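Local coordinates for putative lipoprotein (Pseudomonas protegens, PDB 4KT3) that probably acts as the immunity protein of a type VI secretion pair, binding and neutralising a peptidoglycan glycoside hydrolase effector, at residues 62-67 against 82-87; 87-92 against 119-124; 91-96 against 129-134. All coordinates share one frame; numbering follows the deposited sequence.

Interaction 1. Residues 62-67 against 82-87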
loop_
_atom_site.group_PDB
_atom_site.type_symbol
_atom_site.label_atom_id
_atom_site.label_comp_id
_atom_site.label_asym_id
_atom_site.label_seq_id
_atom_site.Cartn_x
_atom_site.Cartn_y
_atom_site.Cartn_z
ATOM N N TYR B 62 -3.149 0.988 -14.983
ATOM C CA TYR B 62 -3.254 -0.088 -13.991
ATOM C C TYR B 62 -4.439 0.146 -13.052
ATOM O O TYR B 62 -4.928 1.275 -12.906
ATOM C CB TYR B 62 -1.969 -0.157 -13.129
ATOM C CG TYR B 62 -0.723 -0.387 -13.940
ATOM C CD1 TYR B 62 -0.089 0.670 -14.579
ATOM C CD2 TYR B 62 -0.184 -1.652 -14.078
ATOM C CE1 TYR B 62 1.028 0.459 -15.374
ATOM C CE2 TYR B 62 0.930 -1.877 -14.863
ATOM C CZ TYR B 62 1.540 -0.823 -15.497
ATOM O OH TYR B 62 2.649 -1.040 -16.285
ATOM N N TYR B 63 -4.886 -0.925 -12.408
ATOM C CA TYR B 63 -5.701 -0.813 -11.207
ATOM C C TYR B 63 -4.832 -1.226 -10.021
ATOM O O TYR B 63 -4.093 -2.206 -10.110
ATOM C CB TYR B 63 -6.912 -1.725 -11.300
ATOM C CG TYR B 63 -7.973 -1.213 -12.232
ATOM C CD1 TYR B 63 -8.661 -0.042 -11.949
ATOM C CD2 TYR B 63 -8.296 -1.903 -13.389
ATOM C CE1 TYR B 63 -9.637 0.432 -12.798
ATOM C CE2 TYR B 63 -9.269 -1.444 -14.240
ATOM C CZ TYR B 63 -9.933 -0.273 -13.946
ATOM O OH TYR B 63 -10.911 0.178 -14.798
ATOM N N ASP B 64 -4.917 -0.484 -8.921
ATOM C CA ASP B 64 -4.119 -0.782 -7.731
ATOM C C ASP B 64 -4.942 -1.520 -6.671
ATOM O O ASP B 64 -6.158 -1.296 -6.530
ATOM C CB ASP B 64 -3.570 0.500 -7.101
ATOM C CG ASP B 64 -2.514 1.191 -7.946
ATOM O OD1 ASP B 64 -2.195 0.735 -9.066
ATOM O OD2 ASP B 64 -2.023 2.239 -7.473
ATOM N N PHE B 65 -4.267 -2.377 -5.903
ATOM C CA PHE B 65 -4.910 -3.184 -4.873
ATOM C C PHE B 65 -4.002 -3.295 -3.669
ATOM O O PHE B 65 -2.786 -3.438 -3.811
ATOM C CB PHE B 65 -5.186 -4.607 -5.383
ATOM C CG PHE B 65 -6.076 -4.651 -6.571
ATOM C CD1 PHE B 65 -7.453 -4.732 -6.415
ATOM C CD2 PHE B 65 -5.544 -4.594 -7.856
ATOM C CE1 PHE B 65 -8.282 -4.760 -7.514
ATOM C CE2 PHE B 65 -6.375 -4.624 -8.955
ATOM C CZ PHE B 65 -7.744 -4.715 -8.784
ATOM N N SER B 66 -4.587 -3.228 -2.480
ATOM C CA SER B 66 -3.823 -3.495 -1.271
ATOM C C SER B 66 -4.219 -4.849 -0.706
ATOM O O SER B 66 -5.367 -5.278 -0.836
ATOM C CB SER B 66 -4.053 -2.404 -0.230
ATOM O OG SER B 66 -5.361 -2.457 0.281
ATOM N N LEU B 67 -3.250 -5.523 -0.093
ATOM C CA LEU B 67 -3.467 -6.785 0.586
ATOM C C LEU B 67 -3.166 -6.551 2.056
ATOM O O LEU B 67 -2.078 -6.100 2.420
ATOM C CB LEU B 67 -2.537 -7.844 0.026
ATOM C CG LEU B 67 -2.546 -9.199 0.736
ATOM C CD1 LEU B 67 -3.910 -9.869 0.635
ATOM C CD2 LEU B 67 -1.455 -10.079 0.152
ATOM N N LEU B 82 1.133 -3.852 -1.924
ATOM C CA LEU B 82 0.449 -2.867 -2.745
ATOM C C LEU B 82 0.782 -3.251 -4.175
ATOM O O LEU B 82 1.950 -3.284 -4.551
ATOM C CB LEU B 82 0.944 -1.445 -2.447
ATOM C CG LEU B 82 0.376 -0.333 -3.345
ATOM C CD1 LEU B 82 -1.144 -0.273 -3.292
ATOM C CD2 LEU B 82 0.957 1.041 -2.966
ATOM N N PHE B 83 -0.242 -3.554 -4.965
ATOM C CA PHE B 83 -0.063 -4.122 -6.296
ATOM C C PHE B 83 -0.696 -3.249 -7.357
ATOM O O PHE B 83 -1.716 -2.601 -7.119
ATOM C CB PHE B 83 -0.706 -5.513 -6.358
ATOM C CG PHE B 83 -0.175 -6.468 -5.329
ATOM C CD1 PHE B 83 -0.791 -6.588 -4.090
ATOM C CD2 PHE B 83 0.950 -7.234 -5.593
ATOM C CE1 PHE B 83 -0.288 -7.469 -3.129
ATOM C CE2 PHE B 83 1.452 -8.122 -4.638
ATOM C CZ PHE B 83 0.832 -8.234 -3.411
ATOM N N SER B 84 -0.100 -3.277 -8.548
ATOM C CA SER B 84 -0.669 -2.650 -9.731
ATOM C C SER B 84 -0.836 -3.725 -10.800
ATOM O O SER B 84 0.112 -4.457 -11.101
ATOM C CB SER B 84 0.237 -1.526 -10.248
ATOM O OG SER B 84 0.338 -0.452 -9.312
ATOM N N VAL B 85 -2.044 -3.818 -11.355
ATOM C CA VAL B 85 -2.355 -4.781 -12.410
ATOM C C VAL B 85 -2.710 -4.040 -13.699
ATOM O O VAL B 85 -3.596 -3.186 -13.698
ATOM C CB VAL B 85 -3.566 -5.654 -12.016
ATOM C CG1 VAL B 85 -3.889 -6.638 -13.119
ATOM C CG2 VAL B 85 -3.305 -6.381 -10.684
ATOM N N SER B 86 -2.022 -4.340 -14.792
ATOM C CA SER B 86 -2.287 -3.644 -16.048
ATOM C C SER B 86 -3.609 -4.049 -16.654
ATOM O O SER B 86 -3.891 -5.227 -16.783
ATOM C CB SER B 86 -1.191 -3.891 -17.078
ATOM O OG SER B 86 -1.678 -3.599 -18.392
ATOM N N LEU B 87 -4.410 -3.057 -17.029
ATOM C CA LEU B 87 -5.678 -3.301 -17.691
ATOM C C LEU B 87 -5.493 -3.964 -19.045
ATOM O O LEU B 87 -6.367 -4.690 -19.500
ATOM C CB LEU B 87 -6.416 -1.984 -17.935
ATOM C CG LEU B 87 -7.181 -1.341 -16.801
ATOM C CD1 LEU B 87 -6.217 -0.859 -15.746
ATOM C CD2 LEU B 87 -8.004 -0.187 -17.352
#
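The hydroxyl of S84 donates to one carboxylate oxygen of D64, S84 OG to D64 OD1 2.8 Å, reaching it from above the carboxylate plane, 58° out of it. A chi1 of -69° puts D64 CG beside its own backbone N, anti to the carbonyl carbon. The other oxygen, D64 OD2, is bonded to H59 ND1, so each oxygen of this buried acid has a partner. Between the backbones, Y63 and V85 exchange a pair of N-H to O bonds, and F65 and F83 exchange another, in which F83 N to F65 O is 2.8 Å. The pattern is that of an antiparallel beta hairpin, strands 62-69 and 78-86, within a five-stranded antiparallel sheet whose middle strand is 78-86. D64 and S84 form a non-hydrogen-bonded pair between the two hydrogen-bonded ones, and there the CA of D64 comes within 3.1 Å of F83 O. Y62, D64, S84 and S86 project from one face of the sheet, on which helix 125-129 packs against the Y62 ring. Y62 CE2 lies 3.7 Å from S86 CB. From the other face rise Y63, F65, F83 and V85, with helix 21-34 against Y63, F65 and F83. The F65 ring meets V85 through its CE2, 3.9 Å from CG2, while the F83 ring receives L67 CB at its edge, in plane, 3.9 Å from CE1. Where the second strand has ended, the L87 side chain crosses Y63 at about a right angle, and Y63 CE2 approaches L87 CG to 3.3 Å, a tight apolar contact.

Interaction 2. Residues 87-92 against 119-124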
loop_
_atom_site.group_PDB
_atom_site.type_symbol
_atom_site.label_atom_id
_atom_site.label_comp_id
_atom_site.label_asym_id
_atom_site.label_seq_id
_atom_site.Cartn_x
_atom_site.Cartn_y
_atom_site.Cartn_z
ATOM N N LEU B 87 -4.410 -3.057 -17.029
ATOM C CA LEU B 87 -5.678 -3.301 -17.691
ATOM C C LEU B 87 -5.493 -3.964 -19.045
ATOM O O LEU B 87 -6.367 -4.690 -19.500
ATOM C CB LEU B 87 -6.416 -1.984 -17.935
ATOM C CG LEU B 87 -7.181 -1.341 -16.801
ATOM C CD1 LEU B 87 -6.217 -0.859 -15.746
ATOM C CD2 LEU B 87 -8.004 -0.187 -17.352
ATOM N N ASN B 88 -4.375 -3.682 -19.703
ATOM C CA ASN B 88 -4.194 -4.125 -21.079
ATOM C C ASN B 88 -3.400 -5.417 -21.245
ATOM O O ASN B 88 -3.480 -6.050 -22.300
ATOM C CB ASN B 88 -3.553 -3.018 -21.919
ATOM C CG ASN B 88 -4.563 -1.975 -22.371
ATOM O OD1 ASN B 88 -5.740 -2.275 -22.561
ATOM N ND2 ASN B 88 -4.103 -0.744 -22.539
ATOM N N THR B 89 -2.623 -5.801 -20.234
ATOM C CA THR B 89 -1.798 -7.012 -20.337
ATOM C C THR B 89 -1.890 -7.946 -19.134
ATOM O O THR B 89 -1.427 -9.085 -19.203
ATOM C CB THR B 89 -0.316 -6.671 -20.464
ATOM O OG1 THR B 89 0.120 -6.092 -19.229
ATOM C CG2 THR B 89 -0.056 -5.698 -21.608
ATOM N N GLY B 90 -2.466 -7.463 -18.034
ATOM C CA GLY B 90 -2.478 -8.200 -16.787
ATOM C C GLY B 90 -1.135 -8.247 -16.077
ATOM O O GLY B 90 -0.997 -8.934 -15.060
ATOM N N ASP B 91 -0.134 -7.541 -16.603
ATOM C CA ASP B 91 1.158 -7.448 -15.912
ATOM C C ASP B 91 0.902 -6.969 -14.491
ATOM O O ASP B 91 0.226 -5.943 -14.289
ATOM C CB ASP B 91 2.088 -6.470 -16.641
ATOM C CG ASP B 91 3.560 -6.651 -16.280
ATOM O OD1 ASP B 91 3.976 -7.772 -15.894
ATOM O OD2 ASP B 91 4.305 -5.655 -16.408
ATOM N N THR B 92 1.488 -7.670 -13.518
ATOM C CA THR B 92 1.230 -7.405 -12.106
ATOM C C THR B 92 2.527 -7.139 -11.342
ATOM O O THR B 92 3.453 -7.951 -11.369
ATOM C CB THR B 92 0.454 -8.568 -11.466
ATOM O OG1 THR B 92 -0.794 -8.722 -12.145
ATOM C CG2 THR B 92 0.196 -8.331 -9.972
ATOM N N LYS B 119 -2.613 -5.691 -27.116
ATOM C CA LYS B 119 -1.583 -4.826 -26.537
ATOM C C LYS B 119 -0.415 -5.631 -25.968
ATOM O O LYS B 119 -0.564 -6.809 -25.620
ATOM C CB LYS B 119 -2.182 -3.986 -25.409
ATOM C CG LYS B 119 -3.322 -3.078 -25.828
ATOM C CD LYS B 119 -2.848 -2.007 -26.781
ATOM C CE LYS B 119 -3.929 -0.955 -27.007
ATOM N NZ LYS B 119 -5.176 -1.564 -27.539
ATOM N N SER B 120 0.740 -4.978 -25.854
ATOM C CA SER B 120 1.962 -5.622 -25.384
ATOM C C SER B 120 2.531 -4.929 -24.148
ATOM O O SER B 120 2.114 -3.829 -23.788
ATOM C CB SER B 120 3.019 -5.587 -26.484
ATOM O OG SER B 120 3.543 -4.275 -26.626
ATOM N N LEU B 121 3.508 -5.560 -23.512
ATOM C CA LEU B 121 4.226 -4.907 -22.419
ATOM C C LEU B 121 4.946 -3.645 -22.914
ATOM O O LEU B 121 4.999 -2.633 -22.213
ATOM C CB LEU B 121 5.215 -5.878 -21.771
ATOM C CG LEU B 121 4.576 -7.067 -21.051
ATOM C CD1 LEU B 121 5.640 -8.045 -20.600
ATOM C CD2 LEU B 121 3.753 -6.600 -19.855
ATOM N N ALA B 122 5.487 -3.694 -24.127
ATOM C CA ALA B 122 6.180 -2.536 -24.679
ATOM C C ALA B 122 5.220 -1.362 -24.930
ATOM O O ALA B 122 5.602 -0.195 -24.783
ATOM C CB ALA B 122 6.915 -2.916 -25.953
ATOM N N ASP B 123 3.979 -1.669 -25.300
ATOM C CA ASP B 123 2.962 -0.634 -25.536
ATOM C C ASP B 123 2.712 0.233 -24.299
ATOM O O ASP B 123 2.339 1.404 -24.421
ATOM C CB ASP B 123 1.622 -1.248 -25.952
ATOM C CG ASP B 123 1.638 -1.830 -27.358
ATOM O OD1 ASP B 123 0.826 -2.746 -27.619
ATOM O OD2 ASP B 123 2.442 -1.377 -28.202
ATOM N N GLU B 124 2.903 -0.338 -23.112
ATOM C CA GLU B 124 2.644 0.390 -21.865
ATOM C C GLU B 124 3.936 0.744 -21.115
ATOM O O GLU B 124 3.925 0.934 -19.901
ATOM C CB GLU B 124 1.671 -0.402 -20.968
ATOM C CG GLU B 124 2.179 -1.759 -20.495
ATOM C CD GLU B 124 1.086 -2.670 -19.927
ATOM O OE1 GLU B 124 -0.124 -2.424 -20.144
ATOM O OE2 GLU B 124 1.448 -3.661 -19.268
HETATM O O HOH W 1 -6.907 -2.046 -25.013
HETATM O O HOH W 2 3.377 -3.339 -17.506
#
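Two acidic side chains, D91 and E124, come together with D91 OD2 only 4.5 Å from E124 OE2, and a water bridges the pair by donating to both oxygens. E124 OE2 also accepts a hydrogen bond from the T89 hydroxyl, OG1 to OE2 2.8 Å, met on the syn side and 26° out of the carboxylate plane. The two side chains reach tip to tip, T89 OG1 standing between its backbone N and carbonyl carbon (chi1 67°). That same hydroxyl accepts from D91 N, 3.0 Å from T89 OG1, closing an ST turn in the loop between strands 78-86 and 92-94. The other carboxylate oxygen, E124 OE1, is bonded to S86 OG. L121 lays CD2 across D91 at about a right angle, 3.6 Å from D91 CG. Farther out, the aliphatic part of K119 crosses N88 obliquely, CG to CG 3.8 Å, and a second water links N88 OD1 to K119 NZ. The contact thus fastens the turn before strand 92-94 to the loop joining helices 104-117 and 125-129, with E124 as N-cap residue of the latter. D91 has further partners in R100, a salt bridge through OD1, and W93; together with the hydroxyl and water donors, these probably offset much of the repulsion between the two carboxylates.

Interaction 3. Residues 91-96 against 129-134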
loop_
_atom_site.group_PDB
_atom_site.type_symbol
_atom_site.label_atom_id
_atom_site.label_comp_id
_atom_site.label_asym_id
_atom_site.label_seq_id
_atom_site.Cartn_x
_atom_site.Cartn_y
_atom_site.Cartn_z
ATOM N N ASP B 91 -0.134 -7.541 -16.603
ATOM C CA ASP B 91 1.158 -7.448 -15.912
ATOM C C ASP B 91 0.902 -6.969 -14.491
ATOM O O ASP B 91 0.226 -5.943 -14.289
ATOM C CB ASP B 91 2.088 -6.470 -16.641
ATOM C CG ASP B 91 3.560 -6.651 -16.280
ATOM O OD1 ASP B 91 3.976 -7.772 -15.894
ATOM O OD2 ASP B 91 4.305 -5.655 -16.408
ATOM N N THR B 92 1.488 -7.670 -13.518
ATOM C CA THR B 92 1.230 -7.405 -12.106
ATOM C C THR B 92 2.527 -7.139 -11.342
ATOM O O THR B 92 3.453 -7.951 -11.369
ATOM C CB THR B 92 0.454 -8.568 -11.466
ATOM O OG1 THR B 92 -0.794 -8.722 -12.145
ATOM C CG2 THR B 92 0.196 -8.331 -9.972
ATOM N N TRP B 93 2.573 -5.987 -10.673
ATOM C CA TRP B 93 3.732 -5.576 -9.894
ATOM C C TRP B 93 3.368 -5.302 -8.443
ATOM O O TRP B 93 2.316 -4.740 -8.147
ATOM C CB TRP B 93 4.330 -4.287 -10.468
ATOM C CG TRP B 93 5.071 -4.472 -11.747
ATOM C CD1 TRP B 93 4.533 -4.642 -12.993
ATOM C CD2 TRP B 93 6.488 -4.504 -11.912
ATOM N NE1 TRP B 93 5.531 -4.783 -13.926
ATOM C CE2 TRP B 93 6.744 -4.704 -13.288
ATOM C CE3 TRP B 93 7.567 -4.384 -11.036
ATOM C CZ2 TRP B 93 8.034 -4.779 -13.801
ATOM C CZ3 TRP B 93 8.849 -4.458 -11.550
ATOM C CH2 TRP B 93 9.070 -4.665 -12.917
ATOM N N GLU B 94 4.264 -5.677 -7.540
ATOM C CA GLU B 94 4.217 -5.176 -6.173
ATOM C C GLU B 94 5.081 -3.918 -6.194
ATOM O O GLU B 94 6.281 -3.995 -6.467
ATOM C CB GLU B 94 4.772 -6.208 -5.196
ATOM C CG GLU B 94 4.157 -6.135 -3.801
ATOM C CD GLU B 94 4.626 -4.931 -3.005
ATOM O OE1 GLU B 94 5.705 -4.398 -3.314
ATOM O OE2 GLU B 94 3.912 -4.505 -2.069
ATOM N N ILE B 95 4.475 -2.762 -5.932
ATOM C CA ILE B 95 5.122 -1.495 -6.265
ATOM C C ILE B 95 5.863 -0.815 -5.100
ATOM O O ILE B 95 6.389 0.293 -5.247
ATOM C CB ILE B 95 4.146 -0.518 -6.972
ATOM C CG1 ILE B 95 2.921 -0.192 -6.108
ATOM C CG2 ILE B 95 3.694 -1.108 -8.295
ATOM C CD1 ILE B 95 2.115 0.992 -6.649
ATOM N N ASN B 96 5.924 -1.486 -3.952
ATOM C CA ASN B 96 6.825 -1.062 -2.888
ATOM C C ASN B 96 8.157 -1.813 -2.965
ATOM O O ASN B 96 9.220 -1.200 -2.941
ATOM C CB ASN B 96 6.157 -1.237 -1.525
ATOM C CG ASN B 96 5.172 -0.141 -1.237
ATOM O OD1 ASN B 96 5.377 1.004 -1.647
ATOM N ND2 ASN B 96 4.095 -0.472 -0.545
ATOM N N GLU B 129 6.703 2.809 -16.411
ATOM C CA GLU B 129 7.699 3.691 -15.800
ATOM C C GLU B 129 7.071 4.527 -14.695
ATOM O O GLU B 129 7.729 4.851 -13.705
ATOM C CB GLU B 129 8.358 4.585 -16.849
ATOM C CG GLU B 129 9.294 3.795 -17.766
ATOM C CD GLU B 129 9.761 4.572 -18.984
ATOM O OE1 GLU B 129 9.356 5.742 -19.144
ATOM O OE2 GLU B 129 10.533 3.997 -19.786
ATOM N N GLY B 130 5.791 4.842 -14.865
ATOM C CA GLY B 130 5.016 5.541 -13.855
ATOM C C GLY B 130 4.804 4.794 -12.543
ATOM O O GLY B 130 4.298 5.392 -11.578
ATOM N N LEU B 131 5.166 3.511 -12.487
ATOM C CA LEU B 131 5.151 2.786 -11.215
ATOM C C LEU B 131 6.401 3.083 -10.384
ATOM O O LEU B 131 6.450 2.782 -9.200
ATOM C CB LEU B 131 5.044 1.272 -11.436
ATOM C CG LEU B 131 3.871 0.784 -12.285
ATOM C CD1 LEU B 131 3.917 -0.747 -12.408
ATOM C CD2 LEU B 131 2.554 1.251 -11.695
ATOM N N GLY B 132 7.416 3.672 -11.010
ATOM C CA GLY B 132 8.619 4.059 -10.286
ATOM C C GLY B 132 9.495 2.884 -9.884
ATOM O O GLY B 132 10.232 2.964 -8.895
ATOM N N CYS B 133 9.441 1.809 -10.665
ATOM C CA CYS B 133 10.132 0.565 -10.325
ATOM C C CYS B 133 11.201 0.152 -11.329
ATOM O O CYS B 133 11.938 -0.809 -11.093
ATOM C CB CYS B 133 9.121 -0.568 -10.197
ATOM S SG CYS B 133 8.194 -0.553 -8.670
ATOM N N GLU B 134 11.275 0.853 -12.454
ATOM C CA GLU B 134 12.293 0.577 -13.464
ATOM C C GLU B 134 12.672 1.894 -14.137
ATOM O O GLU B 134 11.857 2.810 -14.220
ATOM C CB GLU B 134 11.792 -0.449 -14.495
ATOM C CG GLU B 134 10.777 0.090 -15.512
ATOM C CD GLU B 134 10.223 -0.994 -16.437
ATOM O OE1 GLU B 134 10.083 -0.737 -17.653
ATOM O OE2 GLU B 134 9.921 -2.101 -15.948
HETATM O O HOH W 3 7.081 2.530 -6.658
#
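L131 presents CD1 obliquely to the indole of W93, 4.3 Å from the centroid of the five-membered ring and 28° off its normal, an off-centre CH-pi contact. The far end of the indole meets the following residues: CZ3 is 4.1 Å from C133 CB, and CZ2 is 3.9 Å from E134 OE2. The E134 side chain crosses W93 at about a right angle, its carboxylate plane turned 73° from the ring, while its other oxygen, OE1, pairs with R128. In-plane at the indole edge, W93 NE1 donates to D91 OD2 at 2.9 Å, coming from above the carboxylate plane (54° out of it), which helps to fix the ring's rotation. These residues fit the C-terminal tail, just past helix 125-129, onto strand 92-94 of the antiparallel sheet; a type I turn from E129 to G132 redirects the chain, and C133 is disulfide-bonded to C98. I95 crosses L131 at about a right angle, CG2 4.1 Å from L131 CD1, and S84 of the neighbouring strand touches both side chains. C133 SG lies 4.0 Å from I95 O. A water lies between I95 O and L131 O, but whether it donates to both at once is doubtful.

How the interactions relate
Interactions 1 and 3 meet in the sheet, their centres 9 Å apart: strand 78-86, the second strand of the hairpin, also pairs with strand 92-94, S84 N lying 2.9 Å from W93 O. Interaction 2 fastens the connection between those strands. It shares L87 with interaction 1 and is joined to it where S86 OG lies 2.6 Å from E124 OE1. With interaction 3 it shares D91 and T92, the centres of the two being 12 Å apart. The partner chain of the complex reaches interaction 3, its Y163 bonding to E94 and N96, and packs by its Q71 on S66 and L82 of interaction 1; it does not touch interaction 2.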